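Local coordinates for methylated-DNA--protein-cysteine methyltransferase (Thermococcus kodakarensis, PDB 1MGT), which repairs O6-methylguanine and O4-methylthymine in DNA by moving the methyl group onto one of its own cysteines, a suicide reaction that inactivates it for good, at residues A[10-18]-A[28-36]; A[137-145]-A[160-168]. All coordinates share one frame; numbering follows the deposited sequence.

Interaction 1 (A[10-18]-A[28-36]); sequences GERVVWIGV and AFAFDRGTL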
loop_
_atom_site.group_PDB
_atom_site.type_symbol
_atom_site.label_atom_id
_atom_site.label_comp_id
_atom_site.label_asym_id
_atom_site.label_seq_id
_atom_site.Cartn_x
_atom_site.Cartn_y
_atom_site.Cartn_z
ATOM N N GLY A 10 4.073 -17.479 -9.882
ATOM C CA GLY A 10 3.789 -18.214 -11.125
ATOM C C GLY A 10 4.605 -17.531 -12.240
ATOM O O GLY A 10 5.825 -17.372 -12.086
ATOM N N GLU A 11 3.991 -17.208 -13.353
ATOM C CA GLU A 11 4.653 -16.589 -14.471
ATOM C C GLU A 11 4.841 -15.086 -14.333
ATOM O O GLU A 11 5.410 -14.460 -15.229
ATOM C CB GLU A 11 3.914 -16.889 -15.784
ATOM C CG GLU A 11 2.537 -16.254 -15.858
ATOM C CD GLU A 11 1.419 -17.089 -15.273
ATOM O OE1 GLU A 11 0.294 -16.986 -15.836
ATOM O OE2 GLU A 11 1.571 -17.845 -14.290
ATOM N N ARG A 12 4.316 -14.488 -13.279
ATOM C CA ARG A 12 4.482 -13.035 -13.115
ATOM C C ARG A 12 5.658 -12.754 -12.185
ATOM O O ARG A 12 6.037 -13.593 -11.373
ATOM C CB ARG A 12 3.219 -12.404 -12.519
ATOM C CG ARG A 12 1.957 -12.762 -13.310
ATOM C CD ARG A 12 0.915 -11.647 -13.152
ATOM N NE ARG A 12 1.338 -10.462 -13.887
ATOM C CZ ARG A 12 0.542 -9.549 -14.433
ATOM N NH1 ARG A 12 -0.778 -9.661 -14.347
ATOM N NH2 ARG A 12 1.093 -8.515 -15.066
ATOM N N VAL A 13 6.199 -11.544 -12.319
ATOM C CA VAL A 13 7.315 -11.163 -11.451
ATOM C C VAL A 13 6.848 -9.892 -10.728
ATOM O O VAL A 13 6.259 -9.063 -11.423
ATOM C CB VAL A 13 8.602 -10.890 -12.230
ATOM C CG1 VAL A 13 9.638 -10.231 -11.345
ATOM C CG2 VAL A 13 9.192 -12.231 -12.732
ATOM N N VAL A 14 7.005 -9.830 -9.437
ATOM C CA VAL A 14 6.604 -8.637 -8.693
ATOM C C VAL A 14 7.847 -8.091 -7.956
ATOM O O VAL A 14 8.483 -8.845 -7.230
ATOM C CB VAL A 14 5.537 -8.951 -7.620
ATOM C CG1 VAL A 14 5.194 -7.719 -6.811
ATOM C CG2 VAL A 14 4.250 -9.459 -8.306
ATOM N N TRP A 15 8.111 -6.811 -8.124
ATOM C CA TRP A 15 9.237 -6.163 -7.443
ATOM C C TRP A 15 8.672 -5.378 -6.252
ATOM O O TRP A 15 7.681 -4.670 -6.462
ATOM C CB TRP A 15 9.875 -5.145 -8.415
ATOM C CG TRP A 15 10.733 -5.834 -9.443
ATOM C CD1 TRP A 15 10.355 -6.369 -10.630
ATOM C CD2 TRP A 15 12.144 -6.051 -9.322
ATOM N NE1 TRP A 15 11.445 -6.920 -11.266
ATOM C CE2 TRP A 15 12.555 -6.733 -10.490
ATOM C CE3 TRP A 15 13.082 -5.736 -8.335
ATOM C CZ2 TRP A 15 13.883 -7.095 -10.695
ATOM C CZ3 TRP A 15 14.408 -6.107 -8.550
ATOM C CH2 TRP A 15 14.783 -6.781 -9.722
ATOM N N ILE A 16 9.252 -5.502 -5.082
ATOM C CA ILE A 16 8.747 -4.774 -3.915
ATOM C C ILE A 16 9.894 -3.922 -3.335
ATOM O O ILE A 16 10.996 -4.450 -3.195
ATOM C CB ILE A 16 8.197 -5.743 -2.865
ATOM C CG1 ILE A 16 6.920 -6.457 -3.386
ATOM C CG2 ILE A 16 7.850 -5.024 -1.564
ATOM C CD1 ILE A 16 6.487 -7.588 -2.443
ATOM N N GLY A 17 9.588 -2.661 -3.026
ATOM C CA GLY A 17 10.632 -1.777 -2.472
ATOM C C GLY A 17 10.105 -1.264 -1.131
ATOM O O GLY A 17 8.913 -0.952 -1.054
ATOM N N VAL A 18 10.924 -1.227 -0.099
ATOM C CA VAL A 18 10.504 -0.755 1.209
ATOM C C VAL A 18 11.504 0.313 1.718
ATOM O O VAL A 18 12.704 0.041 1.726
ATOM C CB VAL A 18 10.433 -1.891 2.244
ATOM C CG1 VAL A 18 9.951 -1.349 3.601
ATOM C CG2 VAL A 18 9.479 -3.012 1.802
ATOM N N ALA A 28 6.469 0.337 -2.106
ATOM C CA ALA A 28 6.053 0.502 -3.487
ATOM C C ALA A 28 6.190 -0.885 -4.151
ATOM O O ALA A 28 6.920 -1.736 -3.687
ATOM C CB ALA A 28 6.846 1.513 -4.292
ATOM N N PHE A 29 5.468 -1.078 -5.262
ATOM C CA PHE A 29 5.596 -2.364 -5.949
ATOM C C PHE A 29 5.319 -2.124 -7.436
ATOM O O PHE A 29 4.702 -1.133 -7.802
ATOM C CB PHE A 29 4.742 -3.471 -5.410
ATOM C CG PHE A 29 3.285 -3.419 -5.774
ATOM C CD1 PHE A 29 2.784 -4.265 -6.748
ATOM C CD2 PHE A 29 2.441 -2.525 -5.141
ATOM C CE1 PHE A 29 1.430 -4.243 -7.084
ATOM C CE2 PHE A 29 1.088 -2.503 -5.477
ATOM C CZ PHE A 29 0.604 -3.355 -6.444
ATOM N N ALA A 30 5.819 -3.055 -8.249
ATOM C CA ALA A 30 5.609 -2.885 -9.697
ATOM C C ALA A 30 5.994 -4.227 -10.349
ATOM O O ALA A 30 6.518 -5.116 -9.669
ATOM C CB ALA A 30 6.514 -1.785 -10.228
ATOM N N PHE A 31 5.759 -4.323 -11.645
ATOM C CA PHE A 31 6.123 -5.582 -12.332
ATOM C C PHE A 31 7.498 -5.526 -12.964
ATOM O O PHE A 31 7.903 -6.510 -13.610
ATOM C CB PHE A 31 5.076 -5.864 -13.405
ATOM C CG PHE A 31 3.688 -6.048 -12.856
ATOM C CD1 PHE A 31 2.638 -5.308 -13.375
ATOM C CD2 PHE A 31 3.465 -6.981 -11.863
ATOM C CE1 PHE A 31 1.351 -5.507 -12.866
ATOM C CE2 PHE A 31 2.183 -7.179 -11.359
ATOM C CZ PHE A 31 1.142 -6.436 -11.878
ATOM N N ASP A 32 8.220 -4.416 -12.808
ATOM C CA ASP A 32 9.575 -4.325 -13.388
ATOM C C ASP A 32 10.378 -3.385 -12.482
ATOM O O ASP A 32 9.777 -2.543 -11.807
ATOM C CB ASP A 32 9.540 -3.890 -14.828
ATOM C CG ASP A 32 9.096 -2.458 -15.039
ATOM O OD1 ASP A 32 7.896 -2.250 -15.281
ATOM O OD2 ASP A 32 9.956 -1.551 -14.962
ATOM N N ARG A 33 11.691 -3.533 -12.437
ATOM C CA ARG A 33 12.492 -2.698 -11.525
ATOM C C ARG A 33 12.501 -1.229 -11.847
ATOM O O ARG A 33 12.536 -0.387 -10.932
ATOM C CB ARG A 33 13.918 -3.290 -11.432
ATOM C CG ARG A 33 14.783 -2.626 -10.382
ATOM C CD ARG A 33 16.210 -3.169 -10.328
ATOM N NE ARG A 33 16.843 -2.801 -9.055
ATOM C CZ ARG A 33 17.336 -1.612 -8.748
ATOM N NH1 ARG A 33 17.318 -0.586 -9.593
ATOM N NH2 ARG A 33 17.873 -1.426 -7.537
ATOM N N GLY A 34 12.466 -0.844 -13.122
ATOM C CA GLY A 34 12.482 0.572 -13.512
ATOM C C GLY A 34 11.235 1.289 -12.999
ATOM O O GLY A 34 11.280 2.394 -12.491
ATOM N N THR A 35 10.072 0.626 -13.165
ATOM C CA THR A 35 8.822 1.231 -12.701
ATOM C C THR A 35 8.849 1.315 -11.181
ATOM O O THR A 35 8.407 2.319 -10.618
ATOM C CB THR A 35 7.612 0.415 -13.205
ATOM O OG1 THR A 35 7.664 0.488 -14.661
ATOM C CG2 THR A 35 6.313 1.054 -12.738
ATOM N N LEU A 36 9.376 0.298 -10.536
ATOM C CA LEU A 36 9.472 0.293 -9.089
ATOM C C LEU A 36 10.294 1.501 -8.634
ATOM O O LEU A 36 9.871 2.210 -7.741
ATOM C CB LEU A 36 10.174 -0.960 -8.541
ATOM C CG LEU A 36 10.381 -0.899 -7.008
ATOM C CD1 LEU A 36 9.025 -1.137 -6.321
ATOM C CD2 LEU A 36 11.384 -1.894 -6.496
#

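Interaction 2 (A[137-145]-A[160-168]); sequences IVVPCHRVV and KKFLLEIEG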
loop_
_atom_site.group_PDB
_atom_site.type_symbol
_atom_site.label_atom_id
_atom_site.label_comp_id
_atom_site.label_asym_id
_atom_site.label_seq_id
_atom_site.Cartn_x
_atom_site.Cartn_y
_atom_site.Cartn_z
ATOM N N ILE A 137 -0.461 -2.514 -0.543
ATOM C CA ILE A 137 -0.428 -3.913 -0.218
ATOM C C ILE A 137 -0.830 -4.146 1.237
ATOM O O ILE A 137 -1.887 -4.739 1.514
ATOM C CB ILE A 137 0.856 -4.688 -0.527
ATOM C CG1 ILE A 137 1.256 -4.515 -2.006
ATOM C CG2 ILE A 137 0.696 -6.185 -0.194
ATOM C CD1 ILE A 137 2.692 -4.967 -2.254
ATOM N N VAL A 138 -0.040 -3.689 2.184
ATOM C CA VAL A 138 -0.314 -3.885 3.602
ATOM C C VAL A 138 -1.559 -3.105 4.012
ATOM O O VAL A 138 -2.379 -3.727 4.717
ATOM C CB VAL A 138 0.921 -3.602 4.451
ATOM C CG1 VAL A 138 2.075 -4.496 3.937
ATOM C CG2 VAL A 138 1.351 -2.160 4.323
ATOM N N VAL A 139 -1.691 -1.860 3.641
ATOM C CA VAL A 139 -2.952 -1.080 3.950
ATOM C C VAL A 139 -3.679 -1.362 2.645
ATOM O O VAL A 139 -3.226 -0.962 1.548
ATOM C CB VAL A 139 -2.655 0.399 4.183
ATOM C CG1 VAL A 139 -3.932 1.237 4.076
ATOM C CG2 VAL A 139 -2.035 0.573 5.575
ATOM N N PRO A 140 -4.718 -2.186 2.683
ATOM C CA PRO A 140 -5.350 -2.623 1.456
ATOM C C PRO A 140 -6.230 -1.731 0.689
ATOM O O PRO A 140 -7.430 -2.066 0.448
ATOM C CB PRO A 140 -5.998 -3.951 1.923
ATOM C CG PRO A 140 -6.521 -3.568 3.275
ATOM C CD PRO A 140 -5.350 -2.778 3.885
ATOM N N CYS A 141 -5.683 -0.633 0.126
ATOM C CA CYS A 141 -6.467 0.301 -0.655
ATOM C C CYS A 141 -6.919 -0.298 -1.982
ATOM O O CYS A 141 -7.851 0.261 -2.592
ATOM C CB CYS A 141 -5.705 1.622 -0.840
ATOM S SG CYS A 141 -4.204 1.402 -1.808
ATOM N N HIS A 142 -6.385 -1.441 -2.379
ATOM C CA HIS A 142 -6.817 -2.096 -3.622
ATOM C C HIS A 142 -8.220 -2.705 -3.407
ATOM O O HIS A 142 -8.858 -3.031 -4.414
ATOM C CB HIS A 142 -5.869 -3.187 -4.055
ATOM C CG HIS A 142 -5.533 -4.199 -3.011
ATOM N ND1 HIS A 142 -4.667 -3.897 -1.969
ATOM C CD2 HIS A 142 -5.909 -5.473 -2.807
ATOM C CE1 HIS A 142 -4.535 -4.944 -1.181
ATOM N NE2 HIS A 142 -5.293 -5.934 -1.684
ATOM N N ARG A 143 -8.635 -2.862 -2.163
ATOM C CA ARG A 143 -9.978 -3.427 -1.878
ATOM C C ARG A 143 -11.046 -2.337 -1.912
ATOM O O ARG A 143 -12.242 -2.643 -1.722
ATOM C CB ARG A 143 -9.967 -4.096 -0.498
ATOM C CG ARG A 143 -9.041 -5.321 -0.513
ATOM C CD ARG A 143 -9.047 -6.058 0.833
ATOM N NE ARG A 143 -7.864 -6.939 0.817
ATOM C CZ ARG A 143 -7.196 -7.341 1.884
ATOM N NH1 ARG A 143 -7.535 -7.004 3.125
ATOM N NH2 ARG A 143 -6.110 -8.116 1.675
ATOM N N VAL A 144 -10.662 -1.100 -2.148
ATOM C CA VAL A 144 -11.657 0.001 -2.210
ATOM C C VAL A 144 -11.949 0.242 -3.681
ATOM O O VAL A 144 -11.045 0.594 -4.456
ATOM C CB VAL A 144 -11.127 1.257 -1.527
ATOM C CG1 VAL A 144 -12.167 2.369 -1.579
ATOM C CG2 VAL A 144 -10.699 0.948 -0.092
ATOM N N VAL A 145 -13.184 -0.052 -4.093
ATOM C CA VAL A 145 -13.588 0.077 -5.491
ATOM C C VAL A 145 -14.717 1.075 -5.715
ATOM O O VAL A 145 -15.228 1.670 -4.771
ATOM C CB VAL A 145 -14.066 -1.301 -6.021
ATOM C CG1 VAL A 145 -12.937 -2.323 -5.947
ATOM C CG2 VAL A 145 -15.238 -1.829 -5.169
ATOM N N LYS A 160 -3.841 -3.161 -9.572
ATOM C CA LYS A 160 -5.025 -3.347 -8.686
ATOM C C LYS A 160 -5.736 -4.664 -8.984
ATOM O O LYS A 160 -6.110 -5.439 -8.087
ATOM C CB LYS A 160 -6.004 -2.184 -8.855
ATOM C CG LYS A 160 -7.061 -2.180 -7.709
ATOM C CD LYS A 160 -7.951 -0.951 -7.897
ATOM C CE LYS A 160 -8.878 -0.721 -6.710
ATOM N NZ LYS A 160 -9.673 0.524 -6.907
ATOM N N LYS A 161 -5.928 -4.955 -10.253
ATOM C CA LYS A 161 -6.579 -6.179 -10.712
ATOM C C LYS A 161 -5.808 -7.421 -10.316
ATOM O O LYS A 161 -6.360 -8.448 -9.931
ATOM C CB LYS A 161 -6.739 -6.146 -12.235
ATOM C CG LYS A 161 -8.055 -5.588 -12.713
ATOM C CD LYS A 161 -8.110 -5.393 -14.216
ATOM C CE LYS A 161 -7.850 -6.677 -14.985
ATOM N NZ LYS A 161 -7.973 -6.456 -16.470
ATOM N N PHE A 162 -4.475 -7.344 -10.391
ATOM C CA PHE A 162 -3.625 -8.459 -10.009
ATOM C C PHE A 162 -3.790 -8.795 -8.535
ATOM O O PHE A 162 -3.892 -9.967 -8.135
ATOM C CB PHE A 162 -2.171 -8.125 -10.355
ATOM C CG PHE A 162 -1.179 -9.037 -9.707
ATOM C CD1 PHE A 162 -0.959 -10.303 -10.195
ATOM C CD2 PHE A 162 -0.475 -8.596 -8.589
ATOM C CE1 PHE A 162 -0.039 -11.143 -9.575
ATOM C CE2 PHE A 162 0.444 -9.425 -7.978
ATOM C CZ PHE A 162 0.652 -10.692 -8.475
ATOM N N LEU A 163 -3.786 -7.744 -7.691
ATOM C CA LEU A 163 -3.969 -7.933 -6.283
ATOM C C LEU A 163 -5.379 -8.505 -6.008
ATOM O O LEU A 163 -5.477 -9.425 -5.212
ATOM C CB LEU A 163 -3.793 -6.638 -5.484
ATOM C CG LEU A 163 -2.315 -6.114 -5.479
ATOM C CD1 LEU A 163 -2.243 -4.854 -4.644
ATOM C CD2 LEU A 163 -1.401 -7.210 -4.968
ATOM N N LEU A 164 -6.396 -7.980 -6.676
ATOM C CA LEU A 164 -7.750 -8.530 -6.409
ATOM C C LEU A 164 -7.849 -9.973 -6.840
ATOM O O LEU A 164 -8.439 -10.808 -6.139
ATOM C CB LEU A 164 -8.824 -7.659 -7.061
ATOM C CG LEU A 164 -8.975 -6.276 -6.366
ATOM C CD1 LEU A 164 -9.873 -5.349 -7.161
ATOM C CD2 LEU A 164 -9.487 -6.469 -4.940
ATOM N N GLU A 165 -7.261 -10.304 -7.981
ATOM C CA GLU A 165 -7.300 -11.674 -8.487
ATOM C C GLU A 165 -6.663 -12.654 -7.534
ATOM O O GLU A 165 -7.193 -13.735 -7.224
ATOM C CB GLU A 165 -6.625 -11.721 -9.871
ATOM C CG GLU A 165 -6.324 -13.167 -10.288
ATOM C CD GLU A 165 -6.025 -13.301 -11.764
ATOM O OE1 GLU A 165 -6.453 -14.327 -12.346
ATOM O OE2 GLU A 165 -5.375 -12.395 -12.331
ATOM N N ILE A 166 -5.500 -12.284 -6.996
ATOM C CA ILE A 166 -4.740 -13.067 -6.045
ATOM C C ILE A 166 -5.530 -13.348 -4.781
ATOM O O ILE A 166 -5.373 -14.370 -4.109
ATOM C CB ILE A 166 -3.463 -12.258 -5.682
ATOM C CG1 ILE A 166 -2.401 -12.440 -6.768
ATOM C CG2 ILE A 166 -2.934 -12.568 -4.308
ATOM C CD1 ILE A 166 -1.600 -13.716 -6.683
ATOM N N GLU A 167 -6.362 -12.385 -4.379
ATOM C CA GLU A 167 -7.182 -12.505 -3.191
ATOM C C GLU A 167 -8.509 -13.225 -3.442
ATOM O O GLU A 167 -9.314 -13.350 -2.507
ATOM C CB GLU A 167 -7.478 -11.075 -2.649
ATOM C CG GLU A 167 -6.195 -10.441 -2.121
ATOM C CD GLU A 167 -6.354 -9.062 -1.534
ATOM O OE1 GLU A 167 -5.379 -8.550 -0.920
ATOM O OE2 GLU A 167 -7.450 -8.466 -1.660
ATOM N N GLY A 168 -8.782 -13.634 -4.653
ATOM C CA GLY A 168 -9.983 -14.355 -5.015
ATOM C C GLY A 168 -11.207 -13.527 -5.316
ATOM O O GLY A 168 -12.338 -14.045 -5.214
HETATM O O HOH W 1 -3.006 -7.359 0.861
#

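Interaction 1 (A[10-18]-A[28-36])
Trp-15 and Ala-30 form a hydrogen-bonded pair in an antiparallel beta hairpin, strand 12-20 running back along strand 24-30 in the N-terminal domain. The axes of segments 12-18 and 28-30 approach to 4.8 Å, with N-to-C directions at 164°. Four backbone bonds fasten them, two at Trp-15 and Ala-30 and two at Gly-17 and Ala-28; the Trp-15 N to Ala-30 O bond is the shortest at 2.8 Å. Packing is dense along this bonded part. On the face bearing Trp-15, Leu-36 of the following helix drops its methyls onto Gly-17, where CD1 comes 3.7 Å from the glycine N. The Trp-15 ring, its CG anti to the carbonyl carbon (chi1 -77°), lies against the start of helix 33-49: Arg-33 CB sits 3.7 Å from the centroid of the six-membered ring, a CH-pi contact over the face. A serine in place of Trp-15 would probably leave the aliphatic part of Arg-33 without its platform and the first helical turn less firmly held against the hairpin. That turn is N-capped by Asp-32, whose OD2 accepts from Thr-35 N. On the other face Ile-16 CG1 rests against Phe-29 CB, with helix 63-71 beyond Ile-16.

The looser side begins where Arg-33, exposed to solvent, extends past CB to bring CD near CZ3 and CH2 of Trp-15. Past the last bonded pair, Arg-12 and Phe-31 are partly exposed: the guanidinium lies flat over one face of the Phe-31 ring, a cation-pi stack with planes at 17° and Arg-12 NH2 3.7 Å from Phe-31 CE1.

Interaction 2 (A[137-145]-A[160-168])
Glu-167 receives both His-142 and Arg-143 on its carboxylate, just beyond the C-terminal end of helix 157-166. His-142 NE2 donates to Glu-167 OE1 at 2.7 Å with an N-H...O angle of 168°; the oxygen lies in the imidazole plane, whereas the donor stands above the carboxylate plane. Arg-143 approaches side-on, NE to OE2 at 2.9 Å and NH2 to OE1 at 2.7 Å, a two-nitrogen salt bridge. OE1 thus takes two strong bonds, from opposite faces of its plane. This double grip is likely to restrain rotation of the carboxylate. His-142 directly follows Cys-141, the inferred methyl-accepting nucleophile, in the Pro-Cys-His-Arg signature of the MGMT family.

Next come the groups that set these three. Leu-163 CD1 sits over one face of the His-142 ring, 3.9 Å from its centroid, and Leu-163 CB flanks CD2. The imidazole is carried there by a first torsion of 52°, which places CG between the backbone N and the carbonyl carbon. A water lies within bonding distance of both Ile-137 O and Glu-167 OE1. The Arg-143 guanidinium has Pro-140 CB over one face; NH1 bonds to Val-104 O and NH2 also to Asn-77 OD1. Lys-160, fully extended, passes His-142 O and ends with NZ 2.8 Å from Val-144 O; Ile-150 O and Tyr-152 O bind the same ammonium, which thereby joins three backbone carbonyls.

Outward from this buried core, Val-144 packs on helix 91-103, strand 144-145 pairs in parallel with strand 110-111, and Ile-137 and Leu-163 both meet helix 63-71 and strand 24-30.

From the N terminus, the chain first closes interaction 1, a short hairpin with nine residues between its segments that also brings in the start of helix 33-49. Interaction 2 opens about a hundred residues later and closes a loop of fourteen residues between the nucleophile segment and helix 157-166. The two loops are in series, neither nested nor crossed, one in the N-terminal part and the other in the DNA-binding part of the protein. They lie about 15 Å apart, centre to centre, yet they touch by packing: Phe-29 CZ lies 3.7 Å from Leu-163 CD1, and Val-14 CG2 lies 3.8 Å from Phe-162 CZ. Helix 157-166 therefore faces the N-terminal hairpin as well as the segment carrying Cys-141.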